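Chitin deacetylase 1 (Bombyx mori, PDB 5ZNT) hydrolyses the N-acetamido groups of N-acetyl-D-glucosamine residues in chitin, releasing acetate and leaving chitosan, as a secreted zinc-dependent deacetylase of carbohydrate esterase family 4. Local coordinates at residues P2-P7 with C201-H206; I40-D45 with V298-M303; R110-A115 with Y149-G154; G144-Y149 with D169-A174; P180-T185 with R262-L267. All coordinates share one frame; numbering follows the deposited sequence.

Contact 1. Residues P2-P7 with C201-H206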
# COMPACT_ATOMS: atom_id res chain seq x y z
N PRO A 2 23.17 6.23 20.38
CA PRO A 2 21.88 6.68 20.89
C PRO A 2 21.08 5.46 21.14
O PRO A 2 21.65 4.42 21.39
CB PRO A 2 21.27 7.40 19.71
CG PRO A 2 21.69 6.59 18.59
CD PRO A 2 23.10 6.10 18.92
N ASN A 3 19.77 5.61 21.08
CA ASN A 3 18.91 4.49 21.27
C ASN A 3 18.47 3.73 20.07
O ASN A 3 17.32 3.62 19.75
CB ASN A 3 17.84 4.78 22.27
CG ASN A 3 18.33 4.46 23.63
OD1 ASN A 3 19.52 4.63 23.90
ND2 ASN A 3 17.47 3.95 24.48
N ARG A 4 19.51 3.20 19.48
CA ARG A 4 19.49 2.38 18.37
C ARG A 4 18.70 1.17 18.77
O ARG A 4 18.96 0.61 19.76
CB ARG A 4 20.88 1.99 18.18
CG ARG A 4 21.28 1.76 16.79
CD ARG A 4 22.57 2.44 16.51
NE ARG A 4 22.69 2.56 15.08
CZ ARG A 4 22.92 3.68 14.42
NH1 ARG A 4 23.11 4.80 15.08
NH2 ARG A 4 23.00 3.66 13.11
N ALA A 5 17.72 0.81 17.99
CA ALA A 5 16.93 -0.37 18.27
C ALA A 5 17.82 -1.61 18.26
O ALA A 5 18.74 -1.71 17.44
CB ALA A 5 15.80 -0.52 17.25
N PRO A 6 17.60 -2.55 19.17
CA PRO A 6 18.44 -3.74 19.22
C PRO A 6 18.02 -4.74 18.16
O PRO A 6 16.93 -4.61 17.57
CB PRO A 6 18.18 -4.29 20.63
CG PRO A 6 16.81 -3.85 20.94
CD PRO A 6 16.63 -2.51 20.28
N PRO A 7 18.85 -5.75 17.89
CA PRO A 7 18.43 -6.81 16.98
C PRO A 7 17.20 -7.51 17.54
O PRO A 7 16.97 -7.52 18.75
CB PRO A 7 19.64 -7.76 16.94
CG PRO A 7 20.78 -6.97 17.48
CD PRO A 7 20.19 -6.00 18.45
N CYS A 201 17.19 5.50 6.44
CA CYS A 201 16.27 4.58 7.10
C CYS A 201 16.24 4.82 8.60
O CYS A 201 17.21 5.32 9.18
CB CYS A 201 16.66 3.12 6.84
SG CYS A 201 16.45 2.58 5.16
N PRO A 202 15.16 4.44 9.27
CA PRO A 202 15.11 4.58 10.73
C PRO A 202 16.15 3.70 11.40
O PRO A 202 16.53 2.64 10.89
CB PRO A 202 13.69 4.12 11.09
CG PRO A 202 13.29 3.23 9.96
CD PRO A 202 13.91 3.87 8.74
N THR A 203 16.61 4.14 12.57
CA THR A 203 17.55 3.38 13.37
C THR A 203 17.08 3.12 14.78
O THR A 203 17.53 2.15 15.39
CB THR A 203 18.90 4.11 13.46
OG1 THR A 203 18.68 5.42 14.00
CG2 THR A 203 19.54 4.22 12.11
N ARG A 204 16.18 3.96 15.31
CA ARG A 204 15.69 3.77 16.67
C ARG A 204 14.44 2.89 16.65
O ARG A 204 13.94 2.49 15.60
CB ARG A 204 15.42 5.12 17.33
CG ARG A 204 16.65 6.03 17.38
CD ARG A 204 16.44 7.22 18.31
NE ARG A 204 15.38 8.10 17.82
CZ ARG A 204 15.56 9.09 16.96
NH1 ARG A 204 16.78 9.35 16.48
NH2 ARG A 204 14.53 9.84 16.57
N SER A 205 13.93 2.59 17.85
CA SER A 205 12.72 1.80 18.00
C SER A 205 11.50 2.68 17.75
O SER A 205 11.39 3.78 18.29
CB SER A 205 12.63 1.20 19.41
OG SER A 205 13.69 0.29 19.62
N HIS A 206 10.58 2.17 16.93
CA HIS A 206 9.34 2.87 16.61
C HIS A 206 8.22 1.85 16.61
O HIS A 206 8.36 0.76 16.04
CB HIS A 206 9.43 3.56 15.24
CG HIS A 206 10.55 4.55 15.12
ND1 HIS A 206 10.47 5.83 15.63
CD2 HIS A 206 11.75 4.46 14.49
CE1 HIS A 206 11.58 6.48 15.34
NE2 HIS A 206 12.37 5.68 14.64

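Contact 2. Residues I40-D45 with V298-M303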
# COMPACT_ATOMS: atom_id res chain seq x y z
N ILE A 40 -1.48 -11.70 -1.46
CA ILE A 40 -1.01 -10.79 -2.50
C ILE A 40 -1.61 -9.42 -2.21
O ILE A 40 -2.83 -9.30 -2.03
CB ILE A 40 -1.39 -11.28 -3.91
CG1 ILE A 40 -0.83 -12.70 -4.12
CG2 ILE A 40 -0.82 -10.35 -5.00
CD1 ILE A 40 -1.21 -13.33 -5.47
N THR A 41 -0.77 -8.39 -2.14
CA THR A 41 -1.23 -7.02 -1.89
C THR A 41 -1.05 -6.23 -3.18
O THR A 41 0.04 -5.72 -3.46
CB THR A 41 -0.49 -6.36 -0.73
OG1 THR A 41 0.91 -6.28 -1.00
CG2 THR A 41 -0.70 -7.13 0.57
N ILE A 42 -2.11 -6.15 -3.97
CA ILE A 42 -2.14 -5.20 -5.07
C ILE A 42 -2.31 -3.80 -4.49
O ILE A 42 -3.19 -3.57 -3.65
CB ILE A 42 -3.31 -5.52 -6.01
CG1 ILE A 42 -3.15 -6.90 -6.64
CG2 ILE A 42 -3.45 -4.42 -7.07
CD1 ILE A 42 -4.47 -7.38 -7.29
N THR A 43 -1.46 -2.86 -4.92
CA THR A 43 -1.61 -1.47 -4.49
C THR A 43 -1.57 -0.56 -5.70
O THR A 43 -1.05 -0.91 -6.76
CB THR A 43 -0.53 -1.04 -3.47
OG1 THR A 43 0.73 -0.85 -4.14
CG2 THR A 43 -0.35 -2.09 -2.35
N PHE A 44 -2.13 0.65 -5.51
CA PHE A 44 -2.11 1.72 -6.50
C PHE A 44 -1.72 3.03 -5.83
O PHE A 44 -2.30 3.39 -4.79
CB PHE A 44 -3.47 1.87 -7.18
CG PHE A 44 -3.90 0.64 -7.91
CD1 PHE A 44 -3.36 0.34 -9.16
CD2 PHE A 44 -4.80 -0.25 -7.33
CE1 PHE A 44 -3.74 -0.82 -9.82
CE2 PHE A 44 -5.18 -1.40 -8.00
CZ PHE A 44 -4.66 -1.68 -9.25
N ASP A 45 -0.79 3.75 -6.43
CA ASP A 45 -0.42 5.01 -5.86
C ASP A 45 -1.14 6.12 -6.60
O ASP A 45 -1.72 5.93 -7.68
CB ASP A 45 1.09 5.16 -5.80
CG ASP A 45 1.73 4.22 -4.81
OD1 ASP A 45 1.01 3.39 -4.21
OD2 ASP A 45 2.97 4.31 -4.64
N VAL A 298 -4.67 -18.84 -2.18
CA VAL A 298 -4.13 -17.52 -2.53
C VAL A 298 -5.22 -16.49 -2.27
O VAL A 298 -6.35 -16.64 -2.75
CB VAL A 298 -3.66 -17.48 -4.00
CG1 VAL A 298 -3.35 -16.02 -4.45
CG2 VAL A 298 -2.43 -18.37 -4.22
N TYR A 299 -4.89 -15.44 -1.52
CA TYR A 299 -5.83 -14.37 -1.18
C TYR A 299 -5.25 -13.01 -1.59
O TYR A 299 -4.13 -12.67 -1.20
CB TYR A 299 -6.10 -14.32 0.33
CG TYR A 299 -7.06 -15.37 0.82
CD1 TYR A 299 -6.66 -16.70 0.96
CD2 TYR A 299 -8.37 -15.03 1.18
CE1 TYR A 299 -7.54 -17.68 1.44
CE2 TYR A 299 -9.25 -15.99 1.66
CZ TYR A 299 -8.83 -17.31 1.78
OH TYR A 299 -9.71 -18.25 2.26
N PHE A 300 -6.03 -12.24 -2.35
CA PHE A 300 -5.72 -10.84 -2.65
C PHE A 300 -6.37 -10.00 -1.57
O PHE A 300 -7.60 -9.90 -1.51
CB PHE A 300 -6.24 -10.45 -4.03
CG PHE A 300 -5.56 -11.19 -5.15
CD1 PHE A 300 -5.94 -12.48 -5.48
CD2 PHE A 300 -4.53 -10.59 -5.88
CE1 PHE A 300 -5.32 -13.16 -6.51
CE2 PHE A 300 -3.92 -11.26 -6.93
CZ PHE A 300 -4.30 -12.55 -7.23
N VAL A 301 -5.54 -9.40 -0.70
CA VAL A 301 -6.00 -8.72 0.50
C VAL A 301 -5.38 -7.32 0.58
O VAL A 301 -4.39 -7.00 -0.08
CB VAL A 301 -5.67 -9.53 1.77
CG1 VAL A 301 -6.44 -10.88 1.77
CG2 VAL A 301 -4.17 -9.78 1.83
N THR A 302 -5.97 -6.49 1.44
CA THR A 302 -5.39 -5.18 1.73
C THR A 302 -4.16 -5.32 2.62
O THR A 302 -3.90 -6.36 3.22
CB THR A 302 -6.40 -4.27 2.42
OG1 THR A 302 -6.63 -4.74 3.75
CG2 THR A 302 -7.74 -4.26 1.67
N MET A 303 -3.42 -4.21 2.74
CA MET A 303 -2.26 -4.20 3.63
C MET A 303 -2.68 -4.39 5.08
O MET A 303 -2.04 -5.14 5.83
CB MET A 303 -1.50 -2.89 3.49
CG MET A 303 -1.16 -2.55 2.08
SD MET A 303 0.32 -3.43 1.64
CE MET A 303 1.42 -2.10 1.56
O HOH W 1 -3.34 -4.58 -1.11

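Contact 3. Residues R110-A115 with Y149-G154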
# COMPACT_ATOMS: atom_id res chain seq x y z
N ARG A 110 15.01 15.31 -2.03
CA ARG A 110 15.78 15.66 -0.85
C ARG A 110 14.90 16.28 0.23
O ARG A 110 15.24 16.20 1.42
CB ARG A 110 16.93 16.60 -1.24
CG ARG A 110 17.55 16.24 -2.60
CD ARG A 110 18.18 17.44 -3.30
NE ARG A 110 17.29 18.60 -3.35
CZ ARG A 110 17.69 19.85 -3.57
NH1 ARG A 110 18.97 20.11 -3.78
NH2 ARG A 110 16.80 20.83 -3.60
N PHE A 111 13.77 16.88 -0.16
CA PHE A 111 12.82 17.34 0.86
C PHE A 111 12.40 16.18 1.75
O PHE A 111 12.47 16.28 2.98
CB PHE A 111 11.59 17.99 0.22
CG PHE A 111 10.39 18.02 1.14
CD1 PHE A 111 10.28 19.00 2.12
CD2 PHE A 111 9.39 17.04 1.05
CE1 PHE A 111 9.20 19.02 2.98
CE2 PHE A 111 8.31 17.05 1.90
CZ PHE A 111 8.20 18.04 2.88
N TRP A 112 11.99 15.06 1.15
CA TRP A 112 11.50 13.93 1.95
C TRP A 112 12.61 13.33 2.82
O TRP A 112 12.40 13.03 4.00
CB TRP A 112 10.91 12.86 1.02
CG TRP A 112 9.71 13.36 0.28
CD1 TRP A 112 9.65 13.74 -1.03
CD2 TRP A 112 8.41 13.57 0.82
NE1 TRP A 112 8.38 14.17 -1.34
CE2 TRP A 112 7.60 14.08 -0.21
CE3 TRP A 112 7.85 13.39 2.09
CZ2 TRP A 112 6.24 14.40 -0.03
CZ3 TRP A 112 6.50 13.69 2.28
CH2 TRP A 112 5.72 14.20 1.23
N SER A 113 13.80 13.13 2.24
CA SER A 113 14.84 12.43 2.98
C SER A 113 15.39 13.26 4.13
O SER A 113 16.01 12.70 5.04
CB SER A 113 15.96 12.00 2.01
OG SER A 113 15.50 11.00 1.11
N ASN A 114 15.13 14.58 4.13
CA ASN A 114 15.61 15.51 5.14
C ASN A 114 14.47 16.24 5.87
O ASN A 114 14.72 17.23 6.56
CB ASN A 114 16.56 16.52 4.50
CG ASN A 114 17.56 17.10 5.47
OD1 ASN A 114 17.92 16.46 6.46
ND2 ASN A 114 18.04 18.31 5.19
N ALA A 115 13.22 15.78 5.74
CA ALA A 115 12.10 16.50 6.32
C ALA A 115 12.02 16.30 7.83
O ALA A 115 12.31 15.22 8.36
CB ALA A 115 10.78 16.05 5.68
N TYR A 149 7.97 8.90 -4.12
CA TYR A 149 9.23 8.41 -4.68
C TYR A 149 9.93 7.40 -3.75
O TYR A 149 11.14 7.18 -3.87
CB TYR A 149 10.14 9.61 -5.07
CG TYR A 149 9.33 10.64 -5.83
CD1 TYR A 149 9.06 10.48 -7.19
CD2 TYR A 149 8.74 11.72 -5.17
CE1 TYR A 149 8.26 11.41 -7.88
CE2 TYR A 149 7.92 12.64 -5.85
CZ TYR A 149 7.70 12.47 -7.20
OH TYR A 149 6.91 13.38 -7.86
N LEU A 150 9.16 6.78 -2.85
CA LEU A 150 9.66 5.82 -1.87
C LEU A 150 10.86 6.39 -1.10
O LEU A 150 11.83 5.69 -0.80
CB LEU A 150 10.03 4.48 -2.53
CG LEU A 150 8.89 3.81 -3.34
CD1 LEU A 150 9.34 2.46 -3.90
CD2 LEU A 150 7.68 3.59 -2.45
N ARG A 151 10.78 7.68 -0.75
CA ARG A 151 11.84 8.32 0.03
C ARG A 151 11.55 8.11 1.51
O ARG A 151 10.64 8.75 2.07
CB ARG A 151 11.94 9.80 -0.30
CG ARG A 151 12.23 10.13 -1.75
CD ARG A 151 13.41 9.35 -2.30
NE ARG A 151 14.66 9.64 -1.59
CZ ARG A 151 15.81 9.03 -1.85
NH1 ARG A 151 15.86 8.10 -2.80
NH2 ARG A 151 16.90 9.33 -1.16
N VAL A 152 12.32 7.25 2.16
CA VAL A 152 12.16 7.02 3.58
C VAL A 152 12.67 8.24 4.35
O VAL A 152 13.67 8.86 3.96
CB VAL A 152 12.92 5.75 4.00
CG1 VAL A 152 12.57 5.40 5.43
CG2 VAL A 152 12.56 4.62 3.04
N GLY A 153 11.98 8.58 5.44
CA GLY A 153 12.33 9.76 6.22
C GLY A 153 13.12 9.50 7.50
O GLY A 153 12.85 10.11 8.54
N GLY A 154 14.09 8.58 7.43
CA GLY A 154 14.88 8.24 8.60
C GLY A 154 14.01 8.01 9.82
O GLY A 154 12.92 7.45 9.72
O HOH W 2 15.47 8.41 2.29

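Contact 4. Residues G144-Y149 with D169-A174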
# COMPACT_ATOMS: atom_id res chain seq x y z
N GLY A 144 -2.38 3.62 6.89
CA GLY A 144 -1.11 3.36 6.24
C GLY A 144 -0.49 4.56 5.56
O GLY A 144 -1.20 5.51 5.20
N VAL A 145 0.83 4.53 5.37
CA VAL A 145 1.59 5.61 4.76
C VAL A 145 2.51 5.01 3.72
O VAL A 145 3.16 3.99 3.97
CB VAL A 145 2.43 6.37 5.81
CG1 VAL A 145 3.39 7.35 5.11
CG2 VAL A 145 1.52 7.13 6.78
N ARG A 146 2.62 5.68 2.56
CA ARG A 146 3.70 5.43 1.62
C ARG A 146 4.22 6.77 1.13
O ARG A 146 3.44 7.59 0.63
CB ARG A 146 3.25 4.58 0.43
CG ARG A 146 4.34 4.38 -0.64
CD ARG A 146 3.89 3.32 -1.67
NE ARG A 146 3.94 1.95 -1.14
CZ ARG A 146 3.39 0.89 -1.74
NH1 ARG A 146 2.74 1.02 -2.90
NH2 ARG A 146 3.51 -0.31 -1.18
N ALA A 147 5.53 6.99 1.26
CA ALA A 147 6.13 8.28 0.88
C ALA A 147 6.29 8.39 -0.63
O ALA A 147 6.62 7.41 -1.30
CB ALA A 147 7.49 8.47 1.56
N PRO A 148 6.05 9.59 -1.18
CA PRO A 148 6.37 9.85 -2.59
C PRO A 148 7.81 9.45 -2.92
O PRO A 148 8.73 9.62 -2.11
CB PRO A 148 6.16 11.36 -2.72
CG PRO A 148 5.07 11.66 -1.72
CD PRO A 148 5.40 10.74 -0.54
N TYR A 149 7.97 8.90 -4.12
CA TYR A 149 9.23 8.41 -4.68
C TYR A 149 9.93 7.40 -3.75
O TYR A 149 11.14 7.18 -3.87
CB TYR A 149 10.14 9.61 -5.07
CG TYR A 149 9.33 10.64 -5.83
CD1 TYR A 149 9.06 10.48 -7.19
CD2 TYR A 149 8.74 11.72 -5.17
CE1 TYR A 149 8.26 11.41 -7.88
CE2 TYR A 149 7.92 12.64 -5.85
CZ TYR A 149 7.70 12.47 -7.20
OH TYR A 149 6.91 13.38 -7.86
N ASP A 169 3.82 1.67 7.80
CA ASP A 169 4.47 2.27 6.65
C ASP A 169 4.69 1.20 5.59
O ASP A 169 4.90 0.02 5.90
CB ASP A 169 5.80 2.88 7.05
CG ASP A 169 6.59 3.35 5.87
OD1 ASP A 169 6.17 4.34 5.24
OD2 ASP A 169 7.61 2.71 5.53
N SER A 170 4.63 1.61 4.32
CA SER A 170 5.05 0.76 3.19
C SER A 170 5.87 1.65 2.26
O SER A 170 5.46 1.98 1.14
CB SER A 170 3.88 0.11 2.46
OG SER A 170 4.37 -0.85 1.51
N THR A 171 7.03 2.05 2.74
CA THR A 171 7.99 2.84 1.97
C THR A 171 9.36 2.18 1.86
O THR A 171 10.08 2.44 0.90
CB THR A 171 8.16 4.23 2.63
OG1 THR A 171 6.87 4.81 2.86
CG2 THR A 171 9.01 5.14 1.77
N ILE A 172 9.71 1.33 2.81
CA ILE A 172 11.05 0.74 2.87
C ILE A 172 11.13 -0.42 1.89
O ILE A 172 10.28 -1.32 1.91
CB ILE A 172 11.37 0.30 4.30
CG1 ILE A 172 11.47 1.54 5.19
CG2 ILE A 172 12.68 -0.54 4.32
CD1 ILE A 172 11.60 1.21 6.66
N THR A 173 12.13 -0.40 1.01
CA THR A 173 12.34 -1.46 0.05
C THR A 173 13.35 -2.47 0.60
O THR A 173 14.33 -2.09 1.24
CB THR A 173 12.84 -0.88 -1.28
OG1 THR A 173 11.81 -0.03 -1.84
CG2 THR A 173 13.13 -1.98 -2.22
N ALA A 174 13.09 -3.77 0.37
CA ALA A 174 14.07 -4.79 0.71
C ALA A 174 14.70 -5.32 -0.56
O ALA A 174 13.97 -5.68 -1.49
CB ALA A 174 13.43 -5.94 1.50

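Contact 5. Residues P180-T185 with R262-L267. Unlike the reference sequence in segment 180-185: Pro180 (reference Arg), Trp182 (reference Cys).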
# COMPACT_ATOMS: atom_id res chain seq x y z
N PRO A 180 11.99 -14.10 0.13
CA PRO A 180 11.61 -12.70 0.42
C PRO A 180 11.22 -12.54 1.88
O PRO A 180 11.14 -13.51 2.64
CB PRO A 180 10.43 -12.45 -0.52
CG PRO A 180 9.82 -13.83 -0.72
CD PRO A 180 11.01 -14.77 -0.74
N LEU A 181 10.95 -11.30 2.28
CA LEU A 181 10.78 -10.96 3.69
C LEU A 181 9.30 -10.79 4.04
O LEU A 181 8.52 -10.27 3.23
CB LEU A 181 11.55 -9.69 4.04
CG LEU A 181 13.04 -9.83 4.42
CD1 LEU A 181 13.83 -10.50 3.32
CD2 LEU A 181 13.66 -8.47 4.76
N TRP A 182 8.93 -11.24 5.24
CA TRP A 182 7.64 -10.95 5.85
C TRP A 182 7.65 -9.52 6.41
O TRP A 182 8.72 -8.99 6.73
CB TRP A 182 7.34 -11.95 6.98
CG TRP A 182 6.80 -13.25 6.45
CD1 TRP A 182 7.50 -14.28 5.88
CD2 TRP A 182 5.41 -13.63 6.41
NE1 TRP A 182 6.63 -15.29 5.50
CE2 TRP A 182 5.35 -14.92 5.83
CE3 TRP A 182 4.22 -13.02 6.84
CZ2 TRP A 182 4.15 -15.59 5.63
CZ3 TRP A 182 3.02 -13.69 6.64
CH2 TRP A 182 3.00 -14.97 6.05
N PRO A 183 6.48 -8.89 6.56
CA PRO A 183 6.43 -7.61 7.27
C PRO A 183 7.08 -7.73 8.64
O PRO A 183 7.19 -8.83 9.20
CB PRO A 183 4.92 -7.32 7.41
CG PRO A 183 4.30 -8.05 6.25
CD PRO A 183 5.16 -9.30 6.04
N TYR A 184 7.50 -6.60 9.19
CA TYR A 184 8.12 -6.58 10.50
C TYR A 184 7.74 -5.27 11.19
O TYR A 184 7.36 -4.30 10.54
CB TYR A 184 9.65 -6.75 10.39
CG TYR A 184 10.33 -5.76 9.48
CD1 TYR A 184 10.72 -4.50 9.95
CD2 TYR A 184 10.59 -6.07 8.15
CE1 TYR A 184 11.33 -3.58 9.12
CE2 TYR A 184 11.20 -5.15 7.30
CZ TYR A 184 11.56 -3.91 7.80
OH TYR A 184 12.17 -3.00 6.98
N THR A 185 7.79 -5.27 12.52
CA THR A 185 7.60 -4.02 13.24
C THR A 185 8.95 -3.34 13.44
O THR A 185 10.01 -3.96 13.35
CB THR A 185 6.91 -4.23 14.59
OG1 THR A 185 7.75 -4.97 15.47
CG2 THR A 185 5.60 -4.99 14.41
N ARG A 262 6.27 -18.16 1.64
CA ARG A 262 4.94 -17.55 1.43
C ARG A 262 4.84 -16.14 2.02
O ARG A 262 3.78 -15.74 2.51
CB ARG A 262 3.83 -18.44 2.00
CG ARG A 262 3.86 -19.82 1.36
CD ARG A 262 2.51 -20.26 0.94
NE ARG A 262 2.61 -21.48 0.14
CZ ARG A 262 1.74 -22.47 0.20
NH1 ARG A 262 0.70 -22.38 1.02
NH2 ARG A 262 1.90 -23.56 -0.56
N ALA A 263 5.92 -15.39 1.96
CA ALA A 263 5.84 -13.99 2.36
C ALA A 263 4.82 -13.28 1.46
O ALA A 263 4.75 -13.57 0.26
CB ALA A 263 7.21 -13.31 2.24
N PRO A 264 4.01 -12.39 2.01
CA PRO A 264 3.08 -11.62 1.17
C PRO A 264 3.80 -11.05 -0.05
O PRO A 264 4.93 -10.56 0.04
CB PRO A 264 2.56 -10.53 2.11
CG PRO A 264 2.61 -11.19 3.49
CD PRO A 264 3.88 -12.07 3.45
N LEU A 265 3.18 -11.21 -1.21
CA LEU A 265 3.72 -10.72 -2.46
C LEU A 265 3.10 -9.35 -2.77
O LEU A 265 1.88 -9.24 -2.91
CB LEU A 265 3.42 -11.70 -3.59
CG LEU A 265 3.65 -11.24 -5.03
CD1 LEU A 265 5.13 -11.07 -5.32
CD2 LEU A 265 3.02 -12.24 -6.00
N GLY A 266 3.94 -8.32 -2.91
CA GLY A 266 3.45 -6.98 -3.18
C GLY A 266 3.55 -6.65 -4.63
O GLY A 266 4.64 -6.65 -5.22
N LEU A 267 2.40 -6.34 -5.26
CA LEU A 267 2.32 -5.90 -6.65
C LEU A 267 1.90 -4.43 -6.66
O LEU A 267 0.71 -4.10 -6.54
CB LEU A 267 1.36 -6.79 -7.45
CG LEU A 267 1.69 -8.29 -7.37
CD1 LEU A 267 0.63 -9.08 -8.16
CD2 LEU A 267 3.10 -8.55 -7.93
O HOH W 3 5.94 -9.40 2.63

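Contact 1. Residues P2-P7 with C201-H206
Ala5 is the packed end of this surface contact between two loop segments. Its N-H gives the one hydrogen bond across it, to Thr203 O (N to O 2.9 Å, 165° at the hydrogen), with the donor lying in the carbonyl plane. The methyl points at the other segment and rests on Ser205, CB lying 3.3 Å from OG. That hydroxyl, anti to its own carbonyl carbon (chi1 -64°), bonds to Tyr187 O; against the Ala5 methyl it makes a van der Waals contact. Two weaker CA-H...O contacts flank the bond: Arg4 CA reaches Thr203 O at 3.6 Å, and Arg204 CA reaches Asn3 O at 3.5 Å.

The other side is looser and faces solvent. The first bond of the Arg4 side chain points away from 201-206, but the chain, bent at chi2, passes across Thr203, which lies over one face of the guanidinium with CG2 3.6 Å from NH2. Asn3, the centre of an inverse gamma turn closed by Arg4 N and Pro2 O, meets the aliphatic start of Arg204 through its carbonyl oxygen, while Pro2 and Asn3 are poorly ordered. Asn155 OD1 of helix 154-163 accepts from the backbone N of both Thr203 and Arg204. With a single backbone bond and no charge pair across it, the contact holds the N-terminal segment at Ala5 and probably leaves the residues before Arg4 mobile.

Contact 2. Residues I40-D45 with V298-M303
Ile40 and Phe300 form a parallel beta bridge, their CA atoms 4.7 Å apart, where strand 298-300 joins strand 40-45 at an angle of 24°. The backbone bonds come first: Ile40 N donates to Tyr299 O (2.8 Å), and Val301 N returns a bond to Ile40 O (3.0 Å). Phe300 CA adds a CA-H...O contact to the same Ile40 O. Beyond the bridge the backbones part, and a water takes over, donating to both Ile42 O and Val301 O.

Apolar contacts fill one face of the sheet. Ile40 and Phe300 lie side by side and point the same way; Ile40 CD1, with chi2 extended at 177°, reaches Phe300 CZ and also touches Val298 CG1, each at 3.6 Å. Ile42 crosses the ring obliquely, its CD1 3.5 Å from Phe300 CD2.

A sulfur contact lies further on. Met303 crosses Thr41 at about a right angle, and its bend at chi2 (-82°) puts SD 3.9 Å from Thr41 CB.

This chain is the catalytic part of a longer protein, and strand 38-45 lies in the parallel sheet at the core of its deacetylase domain, a distorted (beta/alpha) barrel as in the CE4 family. The strand is hydrogen-bonded also to strands 75-78 and 265-270. Helix 278-294 covers the isoleucine and phenylalanine face through Trp287, Phe284 and Leu292, and Met303 reaches Phe77 of strand 75-78.

Contact 3. Residues R110-A115 with Y149-G154
Arg151 folds back toward Ser113: CG stands anti to the carbonyl carbon, bends at chi2 and chi3 turn the chain back, and the chi3 bend (-61°) places NE. Ser113 OG, likewise anti to its own carbonyl carbon, stands at the edge of the guanidinium, near its plane. The arginine grips this one oxygen side-on with two nitrogens, NE and NH2, each 3.1 Å from OG. Both bonds are bent, at 146° and 144°, as expected where two N-H groups share one oxygen. A water accepts from the same hydroxyl and donates to Val152 O, so three bonds meet on Ser113 OG.

Nearer the backbone the packing is apolar. Trp112 CB lies 3.5 Å from Arg151 CB, and the backbones come nearest, CA to CA, at Ser113 and Gly153 (4.9 Å). The last turn of helix 109-113 is thereby fastened to the loop that leads into helix 154-163. Trp112 NE1 donates to Asn106 O and its indole packs on Trp120; the Trp112 side chain is about 6 Å from that of the zinc ligand His105.

An alanine in place of Arg151 would probably leave Ser113 OG without its two guanidinium donors, open a gap beside Trp112 CB where the arginine CG now lies, and leave Asn197 O without its NH2 donor. Since that second bond to Asn197 and a weak, long ion pair with Glu109 accompany the grip on serine, the buried arginine ties the helix end, its own loop and the region of Asn197 together.

Contact 4. Residues G144-Y149 with D169-A174
Arg146 grips Ser170 side-on with two nitrogens, one to each of two oxygens. NE donates to Ser170 O (2.7 Å), which lies in the guanidinium plane, and NH2 donates to Ser170 OG (2.9 Å). CG stands anti to the backbone N (chi1 176°), and the bend at chi3 (-73°) places the NE bearing the first bond. Along the backbones, Ser170 N donates to Val145 O (2.8 Å), nearly along the C=O axis, continuing the parallel bridge between Val145 and Asp169. Ala147 N then leaves the strand pattern and donates to a side chain, Thr171 OG1, at 3.0 Å; its CB also packs on Thr171 CG2.

Asp169 positions that threonine. Thr171 OG1 donates to Asp169 OD1 on its syn side, at a short 2.5 Å, while Thr171 N meets Asp169 OD2 from above the carboxylate plane, making an Asx turn. The hydroxyl thus gives to the carboxylate and accepts from Ala147 N. Ser170 OG is held in turn by Met211 O.

Further out, Arg146 NH1 forms a salt bridge with Asp45 and a hydrogen bond with Thr43. Arg146 is second shell to the zinc, its carbonyl oxygen bonding to ND1 of the ligand His101, and Ser170 probably helps fix its guanidinium there. Strand 144-145 is paired with strand 168-169, next to strand 209-214, while helices 117-134 and 154-163 cover Val145 through Met124 and Met161.

Contact 5. Residues P180-T185 with R262-L267
Trp182 and Ala263 mark the closest backbone approach, CA to CA 5.0 Å, yet no direct hydrogen bond joins the segments there. Both are irregular where they meet: 180-183 runs as loop into strand 184-185, and Arg262, with a positive phi of 53°, turns the chain before Ala263 and Pro264 lead into strand 265-267. A water spans the gap, donating to Leu181 O (2.8 Å) and to Pro264 O (3.0 Å).

The indole of Trp182 has two CH-pi contacts on one face. Pro264 CD sits 3.6 Å from the centroid of the six-membered ring, 13° off its normal, and Ala263 CA sits 3.7 Å from that of the five-membered ring. Trp182 is a position where the construct departs from the reference sequence, as is Pro180.

In the fold, this joins the entry of strand 265-270, a member of the parallel sheet with strand 38-45, to strand 184-185 of the mixed sheet, paired antiparallel with strand 209-214.

Pro183 and Pro264 reach toward each other tip to tip, CD to CD 4.0 Å. An alanine in place of Pro264 would probably open a gap over the six-membered ring of Trp182 and at Pro183 CD. Ala263 CB fills the space beside Leu181 O (3.5 Å) and Pro180 CG. Trp182 NE1 donates to Asn261 O, and the indole also meets the ring of Trp309.

How the contacts relate
Contact 1 is the surface member, holding a poorly ordered N-terminal end; the other four are buried. Contacts 2 and 5 reach the same parallel sheet, Thr41 N and Thr43 N bonding to Leu265 O and Leu267 O, and both are largely apolar, with a water bridging where backbones part. Contacts 3 and 4 share Tyr149 and lie nearer the zinc; against the apolar faces of contacts 2 and 5, each turns on a buried arginine and its network of polar bonds, which from contact 4 extends into contact 2. Pro202 of contact 1 packs on Val152 and Ile172, linking the surface to contacts 3 and 4.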